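Local coordinates for protein SusD homolog (Bacteroides thetaiotaomicron VPI-5482, PDB 3FDH) that probably binds glycans at the bacterial outer membrane, like other SusD/RagB-family proteins, for uptake by a partner transporter, at residues 241-252 with 322-330; 25-36 with 108-119. All coordinates share one frame; numbering follows the deposited sequence.

Contact 1 (241-252 with 322-330); sequences DIYDSNNINPFY and FVYAKTAPT
Asn249 grips the turn 325-328 from both its backbone and its side chain. Its N donates to Lys326 O at 2.9 Å, while ND2 reaches Ala328 O at 2.7 Å in a nearly straight bond (175°) that lies in the Asn249 amide plane but comes in above the carbonyl plane of Ala328. The other end of the same amide, OD1, caps the helix beginning at Pro250, accepting from Tyr252 N and more weakly from Phe251 N; ND2 also donates to Ala427 O, so the group is fixed from several directions. Tyr243 OH and Thr330 OG1 share a hydrogen bond of 2.7 Å, with OG1 close to the plane of the tyrosine ring and Asn249 CA over the middle of one ring face. Lys326 runs fully extended from a CG anti to its backbone N (chi1 -172°), which carries NZ to Ser245 O at 3.0 Å. On the way its CG sits over the centre of the Tyr252 ring, 3.8 Å from the centroid, in a CH-pi contact. Replacing Tyr252 with an alanine would probably strip the lysine chain of this flat support and leave its methylenes freer to swing away from Ser245. A water over the opposite face of that ring joins Tyr252 O to Val323 O, and at the outer margin another links Asp241 OD1 to Thr327 O. Farther along, the Phe251 ring presents its edge to the Phe322-Val323 backbone, and its CE2 touches Val323 CG1 at 3.8 Å. The arrangement is an asparagine N-cap coupled to a type I beta turn: the start of helix 250-258 is pinned to the loop leading into strand 330-331.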
loop_
_atom_site.group_PDB
_atom_site.type_symbol
_atom_site.label_atom_id
_atom_site.label_comp_id
_atom_site.label_asym_id
_atom_site.label_seq_id
_atom_site.Cartn_x
_atom_site.Cartn_y
_atom_site.Cartn_z
ATOM N N ASP A 241 9.669 9.564 -5.825
ATOM C CA ASP A 241 9.161 10.456 -6.829
ATOM C C ASP A 241 10.213 10.762 -7.882
ATOM O O ASP A 241 10.514 11.910 -8.127
ATOM C CB ASP A 241 8.738 11.724 -6.089
ATOM C CG ASP A 241 7.789 12.619 -6.889
ATOM O OD1 ASP A 241 7.287 12.245 -7.973
ATOM O OD2 ASP A 241 7.518 13.728 -6.390
ATOM N N ILE A 242 10.773 9.723 -8.479
ATOM C CA ILE A 242 11.834 9.914 -9.465
ATOM C C ILE A 242 11.408 9.418 -10.840
ATOM O O ILE A 242 12.220 9.279 -11.751
ATOM C CB ILE A 242 13.191 9.247 -9.020
ATOM C CG1 ILE A 242 13.126 7.715 -9.119
ATOM C CG2 ILE A 242 13.560 9.693 -7.602
ATOM C CD1 ILE A 242 14.451 6.985 -8.798
ATOM N N TYR A 243 10.118 9.184 -10.993
ATOM C CA TYR A 243 9.621 8.691 -12.290
ATOM C C TYR A 243 9.693 9.748 -13.384
ATOM O O TYR A 243 9.569 10.959 -13.134
ATOM C CB TYR A 243 8.197 8.123 -12.181
ATOM C CG TYR A 243 8.112 7.007 -11.189
ATOM C CD1 TYR A 243 8.991 5.933 -11.254
ATOM C CD2 TYR A 243 7.150 7.012 -10.192
ATOM C CE1 TYR A 243 8.922 4.890 -10.332
ATOM C CE2 TYR A 243 7.057 5.983 -9.270
ATOM C CZ TYR A 243 7.953 4.927 -9.339
ATOM O OH TYR A 243 7.869 3.889 -8.441
ATOM N N ASP A 244 9.927 9.253 -14.596
ATOM C CA ASP A 244 9.933 10.080 -15.813
ATOM C C ASP A 244 9.446 9.336 -17.057
ATOM O O ASP A 244 9.002 8.180 -16.997
ATOM C CB ASP A 244 11.306 10.718 -16.093
ATOM C CG ASP A 244 12.453 9.697 -16.178
ATOM O OD1 ASP A 244 12.301 8.613 -16.782
ATOM O OD2 ASP A 244 13.543 10.005 -15.646
ATOM N N SER A 245 9.585 10.050 -18.175
ATOM C CA SER A 245 9.163 9.591 -19.501
ATOM C C SER A 245 9.703 8.217 -19.727
ATOM O O SER A 245 9.100 7.402 -20.406
ATOM C CB SER A 245 9.756 10.461 -20.628
ATOM O OG SER A 245 9.622 11.860 -20.400
ATOM N N ASN A 246 10.849 7.965 -19.121
ATOM C CA ASN A 246 11.584 6.733 -19.373
ATOM C C ASN A 246 11.732 5.825 -18.169
ATOM O O ASN A 246 12.213 4.702 -18.267
ATOM C CB ASN A 246 12.955 7.082 -19.965
ATOM C CG ASN A 246 12.836 7.837 -21.303
ATOM O OD1 ASN A 246 13.342 8.961 -21.449
ATOM N ND2 ASN A 246 12.107 7.247 -22.259
ATOM N N ASN A 247 11.288 6.310 -17.028
ATOM C CA ASN A 247 11.353 5.515 -15.808
ATOM C C ASN A 247 9.979 5.574 -15.159
ATOM O O ASN A 247 9.667 6.526 -14.469
ATOM C CB ASN A 247 12.380 6.113 -14.882
ATOM C CG ASN A 247 12.744 5.183 -13.784
ATOM O OD1 ASN A 247 12.606 3.971 -13.944
ATOM N ND2 ASN A 247 13.233 5.727 -12.658
ATOM N N ILE A 248 9.185 4.540 -15.385
ATOM C CA ILE A 248 7.760 4.616 -15.052
ATOM C C ILE A 248 7.256 4.084 -13.724
ATOM O O ILE A 248 7.862 3.262 -13.064
ATOM C CB ILE A 248 6.939 3.997 -16.197
ATOM C CG1 ILE A 248 7.019 2.474 -16.174
ATOM C CG2 ILE A 248 7.396 4.582 -17.546
ATOM C CD1 ILE A 248 6.450 1.796 -17.459
ATOM N N ASN A 249 6.108 4.637 -13.365
ATOM C CA ASN A 249 5.339 4.266 -12.171
ATOM C C ASN A 249 4.901 2.812 -12.352
ATOM O O ASN A 249 4.480 2.424 -13.445
ATOM C CB ASN A 249 4.150 5.240 -12.011
ATOM C CG ASN A 249 3.104 4.757 -11.036
ATOM O OD1 ASN A 249 2.467 3.743 -11.259
ATOM N ND2 ASN A 249 2.882 5.533 -9.962
ATOM N N PRO A 250 4.960 2.006 -11.278
ATOM C CA PRO A 250 4.726 0.568 -11.386
ATOM C C PRO A 250 3.296 0.097 -11.614
ATOM O O PRO A 250 3.085 -0.968 -12.207
ATOM C CB PRO A 250 5.288 0.038 -10.074
ATOM C CG PRO A 250 5.107 1.171 -9.110
ATOM C CD PRO A 250 5.449 2.381 -9.940
ATOM N N PHE A 251 2.355 0.880 -11.113
ATOM C CA PHE A 251 0.925 0.672 -11.299
ATOM C C PHE A 251 0.631 0.962 -12.794
ATOM O O PHE A 251 0.024 0.163 -13.521
ATOM C CB PHE A 251 0.126 1.588 -10.358
ATOM C CG PHE A 251 -1.364 1.388 -10.438
ATOM C CD1 PHE A 251 -1.973 0.369 -9.743
ATOM C CD2 PHE A 251 -2.151 2.207 -11.215
ATOM C CE1 PHE A 251 -3.336 0.157 -9.820
ATOM C CE2 PHE A 251 -3.497 1.991 -11.310
ATOM C CZ PHE A 251 -4.108 0.977 -10.601
ATOM N N TYR A 252 1.086 2.125 -13.235
ATOM C CA TYR A 252 1.017 2.481 -14.645
ATOM C C TYR A 252 1.676 1.382 -15.489
ATOM O O TYR A 252 1.173 0.973 -16.557
ATOM C CB TYR A 252 1.707 3.841 -14.892
ATOM C CG TYR A 252 1.987 4.114 -16.349
ATOM C CD1 TYR A 252 3.126 3.610 -16.970
ATOM C CD2 TYR A 252 1.127 4.895 -17.100
ATOM C CE1 TYR A 252 3.366 3.858 -18.307
ATOM C CE2 TYR A 252 1.360 5.145 -18.419
ATOM C CZ TYR A 252 2.472 4.624 -19.023
ATOM O OH TYR A 252 2.710 4.905 -20.338
ATOM N N PHE A 322 -6.230 6.328 -13.070
ATOM C CA PHE A 322 -4.968 6.013 -12.380
ATOM C C PHE A 322 -4.001 5.106 -13.164
ATOM O O PHE A 322 -2.784 5.169 -12.981
ATOM C CB PHE A 322 -5.240 5.408 -11.004
ATOM C CG PHE A 322 -5.970 6.343 -10.087
ATOM C CD1 PHE A 322 -5.367 7.517 -9.665
ATOM C CD2 PHE A 322 -7.290 6.082 -9.726
ATOM C CE1 PHE A 322 -6.043 8.376 -8.841
ATOM C CE2 PHE A 322 -7.978 6.934 -8.924
ATOM C CZ PHE A 322 -7.356 8.104 -8.474
ATOM N N VAL A 323 -4.554 4.305 -14.067
ATOM C CA VAL A 323 -3.728 3.386 -14.840
ATOM C C VAL A 323 -2.822 4.148 -15.828
ATOM O O VAL A 323 -1.872 3.590 -16.357
ATOM C CB VAL A 323 -4.574 2.280 -15.556
ATOM C CG1 VAL A 323 -5.477 1.471 -14.526
ATOM C CG2 VAL A 323 -5.388 2.860 -16.739
ATOM N N TYR A 324 -3.114 5.431 -16.076
ATOM C CA TYR A 324 -2.312 6.274 -16.984
ATOM C C TYR A 324 -1.447 7.321 -16.276
ATOM O O TYR A 324 -0.900 8.246 -16.895
ATOM C CB TYR A 324 -3.213 6.928 -18.045
ATOM C CG TYR A 324 -3.522 5.957 -19.168
ATOM C CD1 TYR A 324 -2.548 5.611 -20.091
ATOM C CD2 TYR A 324 -4.772 5.374 -19.291
ATOM C CE1 TYR A 324 -2.819 4.703 -21.096
ATOM C CE2 TYR A 324 -5.040 4.449 -20.272
ATOM C CZ TYR A 324 -4.059 4.112 -21.165
ATOM O OH TYR A 324 -4.353 3.217 -22.182
ATOM N N ALA A 325 -1.322 7.169 -14.960
ATOM C CA ALA A 325 -0.556 8.120 -14.102
ATOM C C ALA A 325 0.933 7.766 -14.155
ATOM O O ALA A 325 1.529 7.372 -13.173
ATOM C CB ALA A 325 -1.065 8.076 -12.641
ATOM N N LYS A 326 1.514 8.017 -15.325
ATOM C CA LYS A 326 2.847 7.544 -15.664
ATOM C C LYS A 326 3.967 7.900 -14.694
ATOM O O LYS A 326 4.855 7.066 -14.404
ATOM C CB LYS A 326 3.215 7.988 -17.077
ATOM C CG LYS A 326 4.508 7.374 -17.590
ATOM C CD LYS A 326 4.780 7.879 -18.995
ATOM C CE LYS A 326 6.003 7.222 -19.610
ATOM N NZ LYS A 326 6.166 7.559 -21.069
ATOM N N THR A 327 3.879 9.123 -14.190
ATOM C CA THR A 327 4.899 9.671 -13.317
ATOM C C THR A 327 4.410 9.970 -11.917
ATOM O O THR A 327 5.089 10.628 -11.155
ATOM C CB THR A 327 5.563 10.906 -13.942
ATOM O OG1 THR A 327 4.590 11.924 -14.157
ATOM C CG2 THR A 327 6.209 10.547 -15.281
ATOM N N ALA A 328 3.274 9.415 -11.531
ATOM C CA ALA A 328 2.819 9.619 -10.157
ATOM C C ALA A 328 3.807 8.960 -9.199
ATOM O O ALA A 328 4.285 7.838 -9.463
ATOM C CB ALA A 328 1.394 9.032 -9.949
ATOM N N PRO A 329 4.069 9.592 -8.036
ATOM C CA PRO A 329 4.998 8.916 -7.121
ATOM C C PRO A 329 4.437 7.688 -6.463
ATOM O O PRO A 329 3.243 7.533 -6.321
ATOM C CB PRO A 329 5.255 9.948 -6.010
ATOM C CG PRO A 329 4.114 10.984 -6.134
ATOM C CD PRO A 329 3.679 10.941 -7.578
ATOM N N THR A 330 5.350 6.833 -6.046
ATOM C CA THR A 330 5.009 5.686 -5.248
ATOM C C THR A 330 5.117 6.146 -3.805
ATOM O O THR A 330 6.168 6.592 -3.346
ATOM C CB THR A 330 5.923 4.470 -5.476
ATOM O OG1 THR A 330 5.734 3.971 -6.802
ATOM C CG2 THR A 330 5.610 3.384 -4.462
HETATM O O HOH W 1 7.726 10.482 -9.781
HETATM O O HOH W 2 5.577 13.339 -9.814
HETATM O O HOH W 3 -0.407 2.313 -18.341
#

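Contact 2 (25-36 with 108-119); sequences LADVITSTAFSN and TRGMAEVMAAYN
Helices 25-36 and 108-119 run in roughly the same direction, their axes inclined by 27° and 10.5 Å apart at closest approach, with Leu25 level with Ala112 and Thr32 with Asn119. Near the start of the pair, Leu25 splits its two methyls: CD2 meets the selenium of selenomethionine Met111 at 3.6 Å, the two side chains lying roughly perpendicular, while CD1 rests against the backbone of Ala112. One turn on, Val28 and Met115 run antiparallel alongside one another, and Val28 CG1 presses on Met115 CB at 3.5 Å, tighter than usual for two carbons. Met115, also selenomethionine, is bent rather than extended beyond CB, which brings its selenium across to Ile29 and Thr32. The C-terminal half turns polar. Asn119 ND2 donates to Thr32 OG1 at 3.0 Å along an almost straight line (174°), with OG1 in the amide plane; Thr32 OG1 in turn donates to Val28 O, so it accepts from the partner helix and donates within its own. Asn119 ND2 also donates to Met115 O, four residues earlier. Its OD1 accepts from Asn36 ND2 at 2.9 Å, the two amide planes standing 84° apart. These bonds use both ends of the Asn119 amide and would fix its rotation. Beside them Thr32 CG2 packs against Tyr118 CD1 at 3.7 Å, the tyrosine OH being held by Leu332 O. Helix 76-95 packs against both helices, with Ile92 touching Leu25 and Ala112 and Ser85 OG hydrogen-bonded to Asn36 ND2, whereas helix 191-208 sets Trp194 against Met111 and Phe197 against Met115.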
loop_
_atom_site.group_PDB
_atom_site.type_symbol
_atom_site.label_atom_id
_atom_site.label_comp_id
_atom_site.label_asym_id
_atom_site.label_seq_id
_atom_site.Cartn_x
_atom_site.Cartn_y
_atom_site.Cartn_z
ATOM N N LEU A 25 21.913 1.248 -0.956
ATOM C CA LEU A 25 20.684 1.882 -0.468
ATOM C C LEU A 25 19.860 2.391 -1.630
ATOM O O LEU A 25 18.632 2.369 -1.608
ATOM C CB LEU A 25 20.996 3.036 0.489
ATOM C CG LEU A 25 19.817 3.705 1.172
ATOM C CD1 LEU A 25 19.153 2.647 2.142
ATOM C CD2 LEU A 25 20.226 5.013 1.865
ATOM N N ALA A 26 20.538 2.887 -2.642
ATOM C CA ALA A 26 19.824 3.451 -3.819
ATOM C C ALA A 26 18.945 2.347 -4.394
ATOM O O ALA A 26 17.773 2.542 -4.745
ATOM C CB ALA A 26 20.814 3.948 -4.885
ATOM N N ASP A 27 19.523 1.159 -4.419
ATOM C CA ASP A 27 18.840 -0.009 -4.982
ATOM C C ASP A 27 17.724 -0.493 -4.079
ATOM O O ASP A 27 16.656 -0.888 -4.535
ATOM C CB ASP A 27 19.818 -1.163 -5.186
ATOM C CG ASP A 27 19.210 -2.297 -5.968
ATOM O OD1 ASP A 27 19.182 -2.232 -7.224
ATOM O OD2 ASP A 27 18.791 -3.279 -5.328
ATOM N N VAL A 28 17.981 -0.461 -2.779
ATOM C CA VAL A 28 17.014 -0.939 -1.780
ATOM C C VAL A 28 15.767 -0.053 -1.820
ATOM O O VAL A 28 14.637 -0.519 -1.802
ATOM C CB VAL A 28 17.675 -1.011 -0.340
ATOM C CG1 VAL A 28 16.651 -1.056 0.785
ATOM C CG2 VAL A 28 18.691 -2.196 -0.251
ATOM N N ILE A 29 15.981 1.247 -1.934
ATOM C CA ILE A 29 14.849 2.171 -1.946
ATOM C C ILE A 29 14.038 1.968 -3.227
ATOM O O ILE A 29 12.784 1.906 -3.227
ATOM C CB ILE A 29 15.318 3.614 -1.824
ATOM C CG1 ILE A 29 15.977 3.835 -0.455
ATOM C CG2 ILE A 29 14.174 4.610 -2.024
ATOM C CD1 ILE A 29 16.655 5.210 -0.339
ATOM N N THR A 30 14.766 1.834 -4.317
ATOM C CA THR A 30 14.145 1.669 -5.633
ATOM C C THR A 30 13.311 0.396 -5.668
ATOM O O THR A 30 12.137 0.369 -6.075
ATOM C CB THR A 30 15.196 1.587 -6.724
ATOM O OG1 THR A 30 15.922 2.829 -6.791
ATOM C CG2 THR A 30 14.536 1.324 -8.066
ATOM N N SER A 31 13.941 -0.667 -5.227
ATOM C CA SER A 31 13.277 -1.974 -5.223
ATOM C C SER A 31 12.106 -2.050 -4.252
ATOM O O SER A 31 11.069 -2.672 -4.570
ATOM C CB SER A 31 14.275 -3.117 -4.991
ATOM O OG SER A 31 14.780 -3.124 -3.675
ATOM N N THR A 32 12.249 -1.402 -3.104
ATOM C CA THR A 32 11.186 -1.397 -2.089
ATOM C C THR A 32 9.940 -0.682 -2.613
ATOM O O THR A 32 8.809 -1.139 -2.408
ATOM C CB THR A 32 11.662 -0.865 -0.722
ATOM O OG1 THR A 32 12.726 -1.711 -0.256
ATOM C CG2 THR A 32 10.527 -0.907 0.281
ATOM N N ALA A 33 10.152 0.414 -3.314
ATOM C CA ALA A 33 9.029 1.193 -3.854
ATOM C C ALA A 33 8.441 0.513 -5.071
ATOM O O ALA A 33 7.290 0.079 -5.099
ATOM C CB ALA A 33 9.483 2.601 -4.191
ATOM N N PHE A 34 9.282 0.388 -6.075
ATOM C CA PHE A 34 8.846 -0.110 -7.383
ATOM C C PHE A 34 8.345 -1.563 -7.440
ATOM O O PHE A 34 7.302 -1.843 -8.047
ATOM C CB PHE A 34 9.944 0.076 -8.430
ATOM C CG PHE A 34 9.471 -0.198 -9.817
ATOM C CD1 PHE A 34 8.878 0.806 -10.567
ATOM C CD2 PHE A 34 9.589 -1.454 -10.364
ATOM C CE1 PHE A 34 8.403 0.554 -11.865
ATOM C CE2 PHE A 34 9.122 -1.716 -11.662
ATOM C CZ PHE A 34 8.529 -0.696 -12.405
ATOM N N SER A 35 9.099 -2.468 -6.838
ATOM C CA SER A 35 8.807 -3.895 -6.931
ATOM C C SER A 35 8.108 -4.544 -5.748
ATOM O O SER A 35 7.342 -5.490 -5.899
ATOM C CB SER A 35 10.112 -4.656 -7.155
ATOM O OG SER A 35 10.751 -4.261 -8.361
ATOM N N ASN A 36 8.424 -4.056 -4.565
ATOM C CA ASN A 36 7.954 -4.643 -3.334
ATOM C C ASN A 36 6.633 -4.134 -2.829
ATOM O O ASN A 36 5.700 -4.913 -2.679
ATOM C CB ASN A 36 9.024 -4.509 -2.260
ATOM C CG ASN A 36 10.321 -5.180 -2.676
ATOM O OD1 ASN A 36 10.382 -5.819 -3.747
ATOM N ND2 ASN A 36 11.352 -5.037 -1.866
ATOM N N THR A 108 23.064 6.611 7.133
ATOM C CA THR A 108 22.801 5.671 6.044
ATOM C C THR A 108 22.323 4.365 6.649
ATOM O O THR A 108 21.429 3.702 6.143
ATOM C CB THR A 108 24.080 5.429 5.191
ATOM O OG1 THR A 108 24.387 6.621 4.463
ATOM C CG2 THR A 108 23.867 4.314 4.211
ATOM N N ARG A 109 22.897 4.062 7.801
ATOM C CA ARG A 109 22.585 2.824 8.504
ATOM C C ARG A 109 21.131 2.835 8.952
ATOM O O ARG A 109 20.409 1.843 8.851
ATOM C CB ARG A 109 23.509 2.625 9.709
ATOM C CG ARG A 109 23.421 1.243 10.299
ATOM C CD ARG A 109 24.292 1.089 11.520
ATOM N NE ARG A 109 24.651 -0.313 11.701
ATOM C CZ ARG A 109 25.253 -0.811 12.774
ATOM N NH1 ARG A 109 25.558 -0.035 13.790
ATOM N NH2 ARG A 109 25.555 -2.094 12.824
ATOM N N GLY A 110 20.731 3.995 9.448
ATOM C CA GLY A 110 19.383 4.191 9.935
ATOM C C GLY A 110 18.385 4.093 8.805
ATOM O O GLY A 110 17.308 3.516 8.939
HETATM N N MSE A 111 18.748 4.666 7.675
HETATM C CA MSE A 111 17.838 4.611 6.525
HETATM C C MSE A 111 17.611 3.143 6.136
HETATM O O MSE A 111 16.484 2.721 5.804
HETATM C CB MSE A 111 18.403 5.388 5.334
HETATM C CG MSE A 111 18.631 6.858 5.613
HETATM SE SE MSE A 111 19.555 7.754 4.174
HETATM C CE MSE A 111 19.634 9.529 4.923
ATOM N N ALA A 112 18.700 2.394 6.137
ATOM C CA ALA A 112 18.684 0.961 5.808
ATOM C C ALA A 112 17.860 0.178 6.819
ATOM O O ALA A 112 17.184 -0.785 6.464
ATOM C CB ALA A 112 20.112 0.390 5.720
ATOM N N GLU A 113 17.891 0.624 8.068
ATOM C CA GLU A 113 17.152 -0.047 9.153
ATOM C C GLU A 113 15.660 0.153 8.938
ATOM O O GLU A 113 14.852 -0.761 9.119
ATOM C CB GLU A 113 17.607 0.452 10.533
ATOM C CG GLU A 113 18.932 -0.198 10.931
ATOM C CD GLU A 113 19.692 0.487 12.067
ATOM O OE1 GLU A 113 19.468 1.684 12.313
ATOM O OE2 GLU A 113 20.569 -0.179 12.677
ATOM N N VAL A 114 15.318 1.334 8.466
ATOM C CA VAL A 114 13.930 1.643 8.125
ATOM C C VAL A 114 13.480 0.765 6.928
ATOM O O VAL A 114 12.377 0.218 6.892
ATOM C CB VAL A 114 13.730 3.155 7.814
ATOM C CG1 VAL A 114 12.291 3.425 7.217
ATOM C CG2 VAL A 114 13.975 3.997 9.074
HETATM N N MSE A 115 14.354 0.596 5.949
HETATM C CA MSE A 115 13.955 -0.212 4.791
HETATM C C MSE A 115 13.869 -1.663 5.187
HETATM O O MSE A 115 13.085 -2.421 4.618
HETATM C CB MSE A 115 14.912 -0.072 3.609
HETATM C CG MSE A 115 14.974 1.304 2.983
HETATM SE SE MSE A 115 13.393 1.542 1.936
HETATM C CE MSE A 115 12.282 2.554 3.094
ATOM N N ALA A 116 14.673 -2.047 6.169
ATOM C CA ALA A 116 14.682 -3.460 6.623
ATOM C C ALA A 116 13.327 -3.726 7.297
ATOM O O ALA A 116 12.689 -4.750 7.088
ATOM C CB ALA A 116 15.826 -3.734 7.578
ATOM N N ALA A 117 12.915 -2.763 8.109
ATOM C CA ALA A 117 11.667 -2.856 8.847
ATOM C C ALA A 117 10.523 -2.954 7.868
ATOM O O ALA A 117 9.604 -3.753 8.024
ATOM C CB ALA A 117 11.474 -1.630 9.766
ATOM N N TYR A 118 10.611 -2.133 6.841
ATOM C CA TYR A 118 9.533 -2.023 5.861
ATOM C C TYR A 118 9.330 -3.324 5.133
ATOM O O TYR A 118 8.206 -3.775 4.930
ATOM C CB TYR A 118 9.796 -0.873 4.872
ATOM C CG TYR A 118 8.564 -0.405 4.146
ATOM C CD1 TYR A 118 8.057 -1.117 3.068
ATOM C CD2 TYR A 118 7.921 0.752 4.521
ATOM C CE1 TYR A 118 6.917 -0.694 2.384
ATOM C CE2 TYR A 118 6.798 1.184 3.845
ATOM C CZ TYR A 118 6.304 0.462 2.766
ATOM O OH TYR A 118 5.173 0.907 2.099
ATOM N N ASN A 119 10.444 -3.937 4.767
ATOM C CA ASN A 119 10.399 -5.196 4.016
ATOM C C ASN A 119 10.013 -6.371 4.890
ATOM O O ASN A 119 9.308 -7.287 4.448
ATOM C CB ASN A 119 11.697 -5.427 3.262
ATOM C CG ASN A 119 11.796 -4.531 2.042
ATOM O OD1 ASN A 119 11.088 -4.732 1.051
ATOM N ND2 ASN A 119 12.636 -3.514 2.124
#

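Contact 2 is a wholly buried helix-helix interface, whereas contact 1 is a loop assembly whose inner residues are buried but whose outer end is exposed and bridged by water. Their chemistry follows: 25-36 and 108-119 meet mostly through aliphatic and selenomethionine side chains, with hydrogen bonds between side chains, while 241-252 and 322-330 rely more on backbone carbonyls as acceptors. An asparagine side chain carries hydrogen bonds in each, as a helix cap in one and an interhelical link in the other. The centres are 19 Å apart, yet helix 21-37 serves both: its Phe34 and Ala33 pack against Tyr243, Ile248, Pro250 and Thr330 of contact 1.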